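Probable secreted solute-binding lipoprotein (Streptomyces coelicolor, PDB 3I3V) probably serves as the extracellular solute-binding component of a membrane transport system. Local coordinates at residues P127-A133 with H262-W268; L150-R155 with H214-V220; L51-E56 with Y73-W79. Residue numbers count along the deposited sequence, not the author numbering.

Contact 1: residues P127-A133 with H262-W268; sequences PVAYNRA and HTEVGGW
E264, H262 and V128 bury the most surface in this antiparallel strand pair, with Y130 just behind. Strands 128-131 and 263-266 run at 149° with their axes 4.4 Å apart at closest approach. V128/G266 and Y130/E264 are the hydrogen-bonded pairs; A129/V265 and N131/T263 are the non-hydrogen-bonded ones. V128 N gives 2.9 Å to G266 O and G266 N 2.7 Å to V128 O; Y130 N to E264 O is 2.6 Å and E264 N to Y130 O 2.9 Å. V128 (chi1 t) sets CG2 4.0 Å from CB of W268. On the same face Y130 (chi1 m) runs along the neighbouring strand, ring edge toward G266 and G267, and its OH donates to G267 O at 2.7 Å. E264 (m, t) reaches past the strand end to R132, a salt bridge with NE to OE2 at 3.3 Å; R132 NH1 also bonds D141 O. At H262 the pairing passes into a helix start: N131 is the N-cap residue, R132 N donates to H262 O at 3.0 Å, and A133 CB sits over the H262 ring, a CH-pi contact 3.5 Å from its centroid. H262 NE2 is held by E240. Strand 122-131 is central to this lobe's mixed sheet, consistent with a two-lobed solute-binding fold: its other edge pairs with strand 242-246, helix 339-345 covers P127, T263 and V265, and W268 packs on helix 172-182.

Contact 2: residues L150-R155 with H214-V220; sequences LIAAAR and HLRDAGV
Helix 147-159 packs here against the C-terminal end of helix 203-217, which finishes in a Schellman motif: G219 has positive phi (81°), V220 N bonds back to L215 O at 3.1 Å and G219 N to R216 O at 3.0 Å. Beyond the turn, V220 joins strand 163-166 through V165, while R158 of the first helix bonds G219 O. The segment 150-155 is regular helix, and its closest backbone approach is A154 CA to V220 CA, 5.3 Å. L150 (t, p) comes first, its CD2 lying 4.0 Å from L215 CD2 and 3.9 Å from V220 CG1. I151 (m, t) buries the most surface. Its CG1 is 3.7 Å from L215 CD2 and 4.0 Å from V220 CG2, its CG2 is 3.6 Å from A218 CB, and its CD1 extends to 3.9 Å from H214 NE2. One turn after L150, A154 points toward the other segment and fits its small CB 3.8 Å from G219 O and 4.2 Å from V220 CG2, so the backbones can come close. A CB on G219 would collide with the guanidinium of R155, the last residue of the segment, whose NH2 donates a hydrogen bond to A218 O at 3.2 Å.

Contact 3: residues L51-E56 with Y73-W79; sequences LAQVYE and YDKTLAW
W79 lays one face of its indole against Y55, with CZ2 of W79 3.5 Å from CD2 of Y55; the Y55 and six-membered W79 ring centroids are 4.7 Å apart and the planes meet obliquely at 46°. W79 (chi1 m, chi2 -5°) also brings CZ2 to 3.9 Å from A52 CB and CH2 to 4.2 Å from L51 CD2, while NE1 donates to E56 OE2 at 2.8 Å. E56 (m, t) accepts K75 NZ on OE1 at 3.0 Å in a salt bridge. Helix 51-60 packs on the turn that follows strand 67-70, within the parallel part of the alpha/beta lobe where strand 9-14 lies between 41-46 and 67-70. In that turn 75-78 have helical phi/psi, and Y73 N bonds T76 OG1 at 3.2 Å, which also bonds N71 O. A52 points toward the turn, its CB 3.1 Å from Y73 OH and 3.4 Å from K75 CD; a water 2.8 Å from A52 N and 2.6 Å from Y73 OH links the helix backbone to the phenol.

Overall arrangement
From the N terminus, contact 3 closes first, a short loop that leaves helix 51-60, passes through strand 67-70 and returns at 73-79, all in the lobe built on the sheet of strands 9-14, 41-46, 67-70 and 289-292. The chain then enters the second sheet, where 127-133 opens the long loop of contact 1, closed only at 262-268. Contact 2 is nested inside it, joining helix 147-159 to the end of helix 203-217. W268 bridges the two, packing on L150 and L215. Contact 3 lies on the opposite side of the chain's centre from contacts 1 and 2, its centre about 37 Å from that of contact 1 and 42 Å from that of contact 2.

Contact 1: residues P127-A133 with H262-W268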
loop_
_atom_site.group_PDB
_atom_site.type_symbol
_atom_site.label_atom_id
_atom_site.label_comp_id
_atom_site.label_asym_id
_atom_site.label_seq_id
_atom_site.Cartn_x
_atom_site.Cartn_y
_atom_site.Cartn_z
ATOM N N PRO C 127 9.076 0.181 -58.467
ATOM C CA PRO C 127 8.744 1.538 -58.918
ATOM C C PRO C 127 9.324 1.978 -60.271
ATOM O O PRO C 127 9.940 1.194 -60.998
ATOM C CB PRO C 127 9.274 2.395 -57.782
ATOM C CG PRO C 127 10.589 1.687 -57.480
ATOM C CD PRO C 127 10.209 0.207 -57.522
ATOM N N VAL C 128 9.121 3.255 -60.581
ATOM C CA VAL C 128 9.622 3.857 -61.807
ATOM C C VAL C 128 10.751 4.828 -61.461
ATOM O O VAL C 128 10.567 5.746 -60.660
ATOM C CB VAL C 128 8.512 4.644 -62.548
ATOM C CG1 VAL C 128 9.040 5.145 -63.875
ATOM C CG2 VAL C 128 7.294 3.763 -62.763
ATOM N N ALA C 129 11.917 4.612 -62.060
ATOM C CA ALA C 129 13.082 5.456 -61.834
ATOM C C ALA C 129 13.223 6.468 -62.975
ATOM O O ALA C 129 13.118 6.104 -64.150
ATOM C CB ALA C 129 14.336 4.589 -61.739
ATOM N N TYR C 130 13.457 7.730 -62.612
ATOM C CA TYR C 130 13.608 8.833 -63.566
ATOM C C TYR C 130 14.988 9.482 -63.432
ATOM O O TYR C 130 15.349 9.984 -62.368
ATOM C CB TYR C 130 12.537 9.901 -63.315
ATOM C CG TYR C 130 11.107 9.410 -63.451
ATOM C CD1 TYR C 130 10.409 9.560 -64.644
ATOM C CD2 TYR C 130 10.454 8.795 -62.381
ATOM C CE1 TYR C 130 9.097 9.115 -64.773
ATOM C CE2 TYR C 130 9.143 8.347 -62.501
ATOM C CZ TYR C 130 8.471 8.512 -63.700
ATOM O OH TYR C 130 7.172 8.082 -63.826
ATOM N N ASN C 131 15.754 9.470 -64.515
ATOM C CA ASN C 131 17.086 10.063 -64.514
ATOM C C ASN C 131 16.948 11.586 -64.686
ATOM O O ASN C 131 16.584 12.069 -65.755
ATOM C CB ASN C 131 17.918 9.433 -65.645
ATOM C CG ASN C 131 19.331 9.996 -65.728
ATOM O OD1 ASN C 131 20.240 9.343 -66.244
ATOM N ND2 ASN C 131 19.517 11.217 -65.239
ATOM N N ARG C 132 17.224 12.335 -63.621
ATOM C CA ARG C 132 17.110 13.795 -63.641
ATOM C C ARG C 132 18.099 14.491 -64.561
ATOM O O ARG C 132 17.741 15.412 -65.290
ATOM C CB ARG C 132 17.267 14.352 -62.231
ATOM C CG ARG C 132 15.970 14.483 -61.474
ATOM C CD ARG C 132 15.138 15.605 -62.045
ATOM N NE ARG C 132 13.938 15.839 -61.251
ATOM C CZ ARG C 132 13.053 16.787 -61.518
ATOM N NH1 ARG C 132 13.239 17.585 -62.560
ATOM N NH2 ARG C 132 11.986 16.938 -60.746
ATOM N N ALA C 133 19.352 14.062 -64.514
ATOM C CA ALA C 133 20.369 14.656 -65.361
ATOM C C ALA C 133 19.887 14.663 -66.806
ATOM O O ALA C 133 20.057 15.650 -67.519
ATOM C CB ALA C 133 21.664 13.876 -65.249
ATOM N N HIS C 262 21.914 11.006 -59.371
ATOM C CA HIS C 262 20.903 11.920 -59.888
ATOM C C HIS C 262 19.691 11.199 -60.485
ATOM O O HIS C 262 19.189 11.576 -61.545
ATOM C CB HIS C 262 21.516 12.887 -60.921
ATOM C CG HIS C 262 22.303 12.219 -62.011
ATOM N ND1 HIS C 262 23.669 12.353 -62.126
ATOM C CD2 HIS C 262 21.911 11.468 -63.068
ATOM C CE1 HIS C 262 24.085 11.718 -63.209
ATOM N NE2 HIS C 262 23.038 11.174 -63.799
ATOM N N THR C 263 19.231 10.156 -59.796
ATOM C CA THR C 263 18.060 9.396 -60.222
ATOM C C THR C 263 16.994 9.505 -59.134
ATOM O O THR C 263 17.294 9.500 -57.943
ATOM C CB THR C 263 18.404 7.892 -60.490
ATOM O OG1 THR C 263 19.137 7.778 -61.714
ATOM C CG2 THR C 263 17.133 7.049 -60.616
ATOM N N GLU C 264 15.744 9.623 -59.555
ATOM C CA GLU C 264 14.631 9.734 -58.629
ATOM C C GLU C 264 13.573 8.678 -58.927
ATOM O O GLU C 264 13.304 8.378 -60.085
ATOM C CB GLU C 264 14.009 11.122 -58.731
ATOM C CG GLU C 264 14.803 12.209 -58.034
ATOM C CD GLU C 264 14.180 13.577 -58.208
ATOM O OE1 GLU C 264 12.932 13.678 -58.163
ATOM O OE2 GLU C 264 14.937 14.552 -58.383
ATOM N N VAL C 265 12.967 8.123 -57.883
ATOM C CA VAL C 265 11.943 7.106 -58.072
ATOM C C VAL C 265 10.545 7.636 -57.811
ATOM O O VAL C 265 10.332 8.469 -56.924
ATOM C CB VAL C 265 12.176 5.874 -57.162
ATOM C CG1 VAL C 265 13.476 5.189 -57.535
ATOM C CG2 VAL C 265 12.188 6.293 -55.710
ATOM N N GLY C 266 9.598 7.145 -58.605
ATOM C CA GLY C 266 8.209 7.536 -58.472
ATOM C C GLY C 266 7.325 6.409 -58.986
ATOM O O GLY C 266 7.709 5.240 -58.936
ATOM N N GLY C 267 6.141 6.763 -59.475
ATOM C CA GLY C 267 5.231 5.767 -60.003
ATOM C C GLY C 267 4.972 6.042 -61.469
ATOM O O GLY C 267 5.485 7.013 -62.028
ATOM N N TRP C 268 4.179 5.189 -62.106
ATOM C CA TRP C 268 3.870 5.376 -63.515
ATOM C C TRP C 268 2.731 6.395 -63.658
ATOM O O TRP C 268 1.703 6.296 -62.988
ATOM C CB TRP C 268 3.501 4.027 -64.150
ATOM C CG TRP C 268 3.317 4.118 -65.627
ATOM C CD1 TRP C 268 2.169 4.434 -66.290
ATOM C CD2 TRP C 268 4.338 3.995 -66.628
ATOM N NE1 TRP C 268 2.411 4.522 -67.637
ATOM C CE2 TRP C 268 3.733 4.258 -67.872
ATOM C CE3 TRP C 268 5.704 3.692 -66.593
ATOM C CZ2 TRP C 268 4.446 4.228 -69.073
ATOM C CZ3 TRP C 268 6.414 3.659 -67.787
ATOM C CH2 TRP C 268 5.781 3.926 -69.009
#

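Contact 2: residues L150-R155 with H214-V220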
loop_
_atom_site.group_PDB
_atom_site.type_symbol
_atom_site.label_atom_id
_atom_site.label_comp_id
_atom_site.label_asym_id
_atom_site.label_seq_id
_atom_site.Cartn_x
_atom_site.Cartn_y
_atom_site.Cartn_z
ATOM N N LEU C 150 3.931 12.702 -69.570
ATOM C CA LEU C 150 4.873 11.641 -69.910
ATOM C C LEU C 150 5.157 11.679 -71.397
ATOM O O LEU C 150 6.304 11.586 -71.821
ATOM C CB LEU C 150 4.309 10.267 -69.540
ATOM C CG LEU C 150 5.145 9.034 -69.921
ATOM C CD1 LEU C 150 6.526 9.089 -69.271
ATOM C CD2 LEU C 150 4.407 7.777 -69.484
ATOM N N ILE C 151 4.105 11.812 -72.193
ATOM C CA ILE C 151 4.284 11.867 -73.631
ATOM C C ILE C 151 5.117 13.084 -74.007
ATOM O O ILE C 151 6.015 12.985 -74.843
ATOM C CB ILE C 151 2.941 11.942 -74.369
ATOM C CG1 ILE C 151 2.117 10.688 -74.074
ATOM C CG2 ILE C 151 3.185 12.077 -75.868
ATOM C CD1 ILE C 151 0.820 10.617 -74.851
ATOM N N ALA C 152 4.813 14.224 -73.384
ATOM C CA ALA C 152 5.525 15.476 -73.648
ATOM C C ALA C 152 6.997 15.353 -73.272
ATOM O O ALA C 152 7.867 15.917 -73.937
ATOM C CB ALA C 152 4.877 16.636 -72.870
ATOM N N ALA C 153 7.277 14.614 -72.204
ATOM C CA ALA C 153 8.655 14.420 -71.781
ATOM C C ALA C 153 9.344 13.496 -72.783
ATOM O O ALA C 153 10.506 13.705 -73.142
ATOM C CB ALA C 153 8.688 13.819 -70.390
ATOM N N ALA C 154 8.616 12.481 -73.249
ATOM C CA ALA C 154 9.163 11.531 -74.221
ATOM C C ALA C 154 9.593 12.277 -75.479
ATOM O O ALA C 154 10.679 12.031 -76.014
ATOM C CB ALA C 154 8.121 10.470 -74.568
ATOM N N ARG C 155 8.734 13.182 -75.949
ATOM C CA ARG C 155 9.029 13.984 -77.133
ATOM C C ARG C 155 10.305 14.794 -76.909
ATOM O O ARG C 155 11.252 14.709 -77.691
ATOM C CB ARG C 155 7.868 14.933 -77.433
ATOM C CG ARG C 155 6.718 14.295 -78.180
ATOM C CD ARG C 155 7.184 13.827 -79.554
ATOM N NE ARG C 155 7.331 12.380 -79.604
ATOM C CZ ARG C 155 7.914 11.711 -80.594
ATOM N NH1 ARG C 155 8.427 12.353 -81.639
ATOM N NH2 ARG C 155 7.967 10.386 -80.543
ATOM N N HIS C 214 -1.918 4.347 -76.653
ATOM C CA HIS C 214 -1.723 5.774 -76.877
ATOM C C HIS C 214 -0.259 6.102 -76.543
ATOM O O HIS C 214 0.473 6.614 -77.386
ATOM C CB HIS C 214 -2.697 6.565 -75.992
ATOM C CG HIS C 214 -2.707 8.043 -76.252
ATOM N ND1 HIS C 214 -2.713 8.580 -77.523
ATOM C CD2 HIS C 214 -2.754 9.096 -75.400
ATOM C CE1 HIS C 214 -2.761 9.897 -77.442
ATOM N NE2 HIS C 214 -2.787 10.235 -76.164
ATOM N N LEU C 215 0.168 5.776 -75.324
ATOM C CA LEU C 215 1.541 6.034 -74.890
ATOM C C LEU C 215 2.572 5.461 -75.855
ATOM O O LEU C 215 3.479 6.159 -76.290
ATOM C CB LEU C 215 1.771 5.459 -73.490
ATOM C CG LEU C 215 1.003 6.138 -72.347
ATOM C CD1 LEU C 215 1.221 5.384 -71.040
ATOM C CD2 LEU C 215 1.462 7.579 -72.213
ATOM N N ARG C 216 2.429 4.185 -76.182
ATOM C CA ARG C 216 3.339 3.495 -77.100
ATOM C C ARG C 216 3.416 4.143 -78.494
ATOM O O ARG C 216 4.502 4.337 -79.048
ATOM C CB ARG C 216 2.885 2.038 -77.243
ATOM C CG ARG C 216 3.595 1.238 -78.320
ATOM C CD ARG C 216 2.709 0.093 -78.789
ATOM N NE ARG C 216 1.496 0.626 -79.401
ATOM C CZ ARG C 216 0.463 -0.103 -79.805
ATOM N NH1 ARG C 216 0.477 -1.416 -79.667
ATOM N NH2 ARG C 216 -0.586 0.491 -80.349
ATOM N N ASP C 217 2.259 4.446 -79.074
ATOM C CA ASP C 217 2.226 5.056 -80.398
ATOM C C ASP C 217 2.838 6.452 -80.345
ATOM O O ASP C 217 3.421 6.913 -81.324
ATOM C CB ASP C 217 0.787 5.112 -80.926
ATOM C CG ASP C 217 0.268 3.740 -81.351
ATOM O OD1 ASP C 217 -0.916 3.630 -81.741
ATOM O OD2 ASP C 217 1.050 2.768 -81.307
ATOM N N ALA C 218 2.737 7.108 -79.193
ATOM C CA ALA C 218 3.287 8.447 -79.037
ATOM C C ALA C 218 4.803 8.413 -78.885
ATOM O O ALA C 218 5.448 9.459 -78.769
ATOM C CB ALA C 218 2.658 9.125 -77.836
ATOM N N GLY C 219 5.364 7.206 -78.877
ATOM C CA GLY C 219 6.803 7.050 -78.742
ATOM C C GLY C 219 7.339 7.151 -77.327
ATOM O O GLY C 219 8.449 7.634 -77.119
ATOM N N VAL C 220 6.573 6.683 -76.349
ATOM C CA VAL C 220 7.013 6.748 -74.962
ATOM C C VAL C 220 8.075 5.690 -74.664
ATOM O O VAL C 220 8.880 5.852 -73.749
ATOM C CB VAL C 220 5.820 6.581 -73.991
ATOM C CG1 VAL C 220 6.319 6.336 -72.569
ATOM C CG2 VAL C 220 4.956 7.829 -74.019
#

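Contact 3: residues L51-E56 with Y73-W79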
loop_
_atom_site.group_PDB
_atom_site.type_symbol
_atom_site.label_atom_id
_atom_site.label_comp_id
_atom_site.label_asym_id
_atom_site.label_seq_id
_atom_site.Cartn_x
_atom_site.Cartn_y
_atom_site.Cartn_z
ATOM N N LEU C 51 13.098 -26.661 -55.314
ATOM C CA LEU C 51 12.913 -26.927 -53.884
ATOM C C LEU C 51 11.554 -27.565 -53.622
ATOM O O LEU C 51 11.453 -28.554 -52.893
ATOM C CB LEU C 51 13.042 -25.633 -53.063
ATOM C CG LEU C 51 12.766 -25.725 -51.555
ATOM C CD1 LEU C 51 13.305 -24.491 -50.879
ATOM C CD2 LEU C 51 11.255 -25.865 -51.282
ATOM N N ALA C 52 10.512 -26.981 -54.207
ATOM C CA ALA C 52 9.158 -27.495 -54.048
ATOM C C ALA C 52 9.088 -28.982 -54.404
ATOM O O ALA C 52 8.492 -29.766 -53.668
ATOM C CB ALA C 52 8.200 -26.701 -54.922
ATOM N N GLN C 53 9.691 -29.368 -55.528
ATOM C CA GLN C 53 9.693 -30.767 -55.960
ATOM C C GLN C 53 10.438 -31.624 -54.948
ATOM O O GLN C 53 9.953 -32.676 -54.546
ATOM C CB GLN C 53 10.370 -30.933 -57.339
ATOM C CG GLN C 53 9.610 -30.359 -58.553
ATOM C CD GLN C 53 9.609 -28.823 -58.641
ATOM O OE1 GLN C 53 8.992 -28.251 -59.549
ATOM N NE2 GLN C 53 10.294 -28.156 -57.708
ATOM N N VAL C 54 11.625 -31.170 -54.548
ATOM C CA VAL C 54 12.443 -31.902 -53.587
ATOM C C VAL C 54 11.738 -32.010 -52.251
ATOM O O VAL C 54 11.834 -33.035 -51.581
ATOM C CB VAL C 54 13.795 -31.212 -53.358
ATOM C CG1 VAL C 54 14.624 -31.992 -52.327
ATOM C CG2 VAL C 54 14.536 -31.103 -54.676
ATOM N N TYR C 55 11.036 -30.950 -51.857
ATOM C CA TYR C 55 10.315 -30.985 -50.592
ATOM C C TYR C 55 9.170 -32.011 -50.637
ATOM O O TYR C 55 8.948 -32.737 -49.675
ATOM C CB TYR C 55 9.750 -29.611 -50.244
ATOM C CG TYR C 55 8.859 -29.637 -49.023
ATOM C CD1 TYR C 55 9.396 -29.699 -47.741
ATOM C CD2 TYR C 55 7.473 -29.646 -49.157
ATOM C CE1 TYR C 55 8.574 -29.772 -46.622
ATOM C CE2 TYR C 55 6.643 -29.716 -48.048
ATOM C CZ TYR C 55 7.202 -29.780 -46.782
ATOM O OH TYR C 55 6.374 -29.850 -45.691
ATOM N N GLU C 56 8.445 -32.069 -51.749
ATOM C CA GLU C 56 7.335 -33.018 -51.867
ATOM C C GLU C 56 7.836 -34.461 -51.820
ATOM O O GLU C 56 7.203 -35.335 -51.228
ATOM C CB GLU C 56 6.538 -32.742 -53.149
ATOM C CG GLU C 56 5.873 -31.378 -53.102
ATOM C CD GLU C 56 5.085 -31.036 -54.349
ATOM O OE1 GLU C 56 5.057 -31.865 -55.284
ATOM O OE2 GLU C 56 4.494 -29.933 -54.389
ATOM N N TYR C 73 3.889 -19.585 -55.488
ATOM C CA TYR C 73 3.660 -19.739 -56.913
ATOM C C TYR C 73 2.867 -21.020 -57.139
ATOM O O TYR C 73 2.604 -21.771 -56.197
ATOM C CB TYR C 73 4.983 -19.770 -57.688
ATOM C CG TYR C 73 5.827 -21.011 -57.499
ATOM C CD1 TYR C 73 6.489 -21.263 -56.292
ATOM C CD2 TYR C 73 5.977 -21.933 -58.536
ATOM C CE1 TYR C 73 7.286 -22.409 -56.128
ATOM C CE2 TYR C 73 6.758 -23.073 -58.386
ATOM C CZ TYR C 73 7.412 -23.309 -57.188
ATOM O OH TYR C 73 8.207 -24.426 -57.063
ATOM N N ASP C 74 2.498 -21.266 -58.391
ATOM C CA ASP C 74 1.702 -22.432 -58.771
ATOM C C ASP C 74 1.786 -23.662 -57.864
ATOM O O ASP C 74 0.793 -24.061 -57.255
ATOM C CB ASP C 74 2.036 -22.852 -60.205
ATOM C CG ASP C 74 1.088 -23.917 -60.729
ATOM O OD1 ASP C 74 1.560 -25.030 -61.062
ATOM O OD2 ASP C 74 -0.133 -23.639 -60.799
ATOM N N LYS C 75 2.967 -24.268 -57.781
ATOM C CA LYS C 75 3.150 -25.466 -56.970
ATOM C C LYS C 75 2.891 -25.326 -55.467
ATOM O O LYS C 75 2.129 -26.108 -54.903
ATOM C CB LYS C 75 4.551 -26.045 -57.202
ATOM C CG LYS C 75 4.810 -27.342 -56.457
ATOM C CD LYS C 75 5.959 -28.148 -57.074
ATOM C CE LYS C 75 5.466 -29.085 -58.142
ATOM N NZ LYS C 75 4.488 -30.045 -57.568
ATOM N N THR C 76 3.515 -24.345 -54.817
ATOM C CA THR C 76 3.333 -24.164 -53.375
ATOM C C THR C 76 1.941 -23.644 -53.053
ATOM O O THR C 76 1.522 -23.637 -51.905
ATOM C CB THR C 76 4.403 -23.197 -52.764
ATOM O OG1 THR C 76 4.241 -21.873 -53.292
ATOM C CG2 THR C 76 5.811 -23.697 -53.081
ATOM N N LEU C 77 1.223 -23.225 -54.084
ATOM C CA LEU C 77 -0.128 -22.711 -53.937
ATOM C C LEU C 77 -1.071 -23.872 -53.584
ATOM O O LEU C 77 -2.178 -23.663 -53.087
ATOM C CB LEU C 77 -0.547 -22.075 -55.261
ATOM C CG LEU C 77 -1.272 -20.734 -55.375
ATOM C CD1 LEU C 77 -1.028 -19.853 -54.180
ATOM C CD2 LEU C 77 -0.785 -20.061 -56.656
ATOM N N ALA C 78 -0.609 -25.093 -53.832
ATOM C CA ALA C 78 -1.395 -26.297 -53.575
ATOM C C ALA C 78 -1.036 -27.023 -52.283
ATOM O O ALA C 78 -1.693 -27.995 -51.929
ATOM C CB ALA C 78 -1.249 -27.270 -54.747
ATOM N N TRP C 79 -0.007 -26.561 -51.584
ATOM C CA TRP C 79 0.424 -27.216 -50.350
ATOM C C TRP C 79 -0.546 -27.145 -49.183
ATOM O O TRP C 79 -0.711 -28.117 -48.459
ATOM C CB TRP C 79 1.772 -26.647 -49.883
ATOM C CG TRP C 79 2.948 -27.097 -50.697
ATOM C CD1 TRP C 79 2.944 -28.011 -51.718
ATOM C CD2 TRP C 79 4.317 -26.715 -50.507
ATOM N NE1 TRP C 79 4.223 -28.225 -52.165
ATOM C CE2 TRP C 79 5.086 -27.442 -51.441
ATOM C CE3 TRP C 79 4.967 -25.828 -49.638
ATOM C CZ2 TRP C 79 6.478 -27.310 -51.531
ATOM C CZ3 TRP C 79 6.352 -25.699 -49.729
ATOM C CH2 TRP C 79 7.089 -26.436 -50.669
HETATM O O HOH W 1 10.393 -24.634 -55.761
#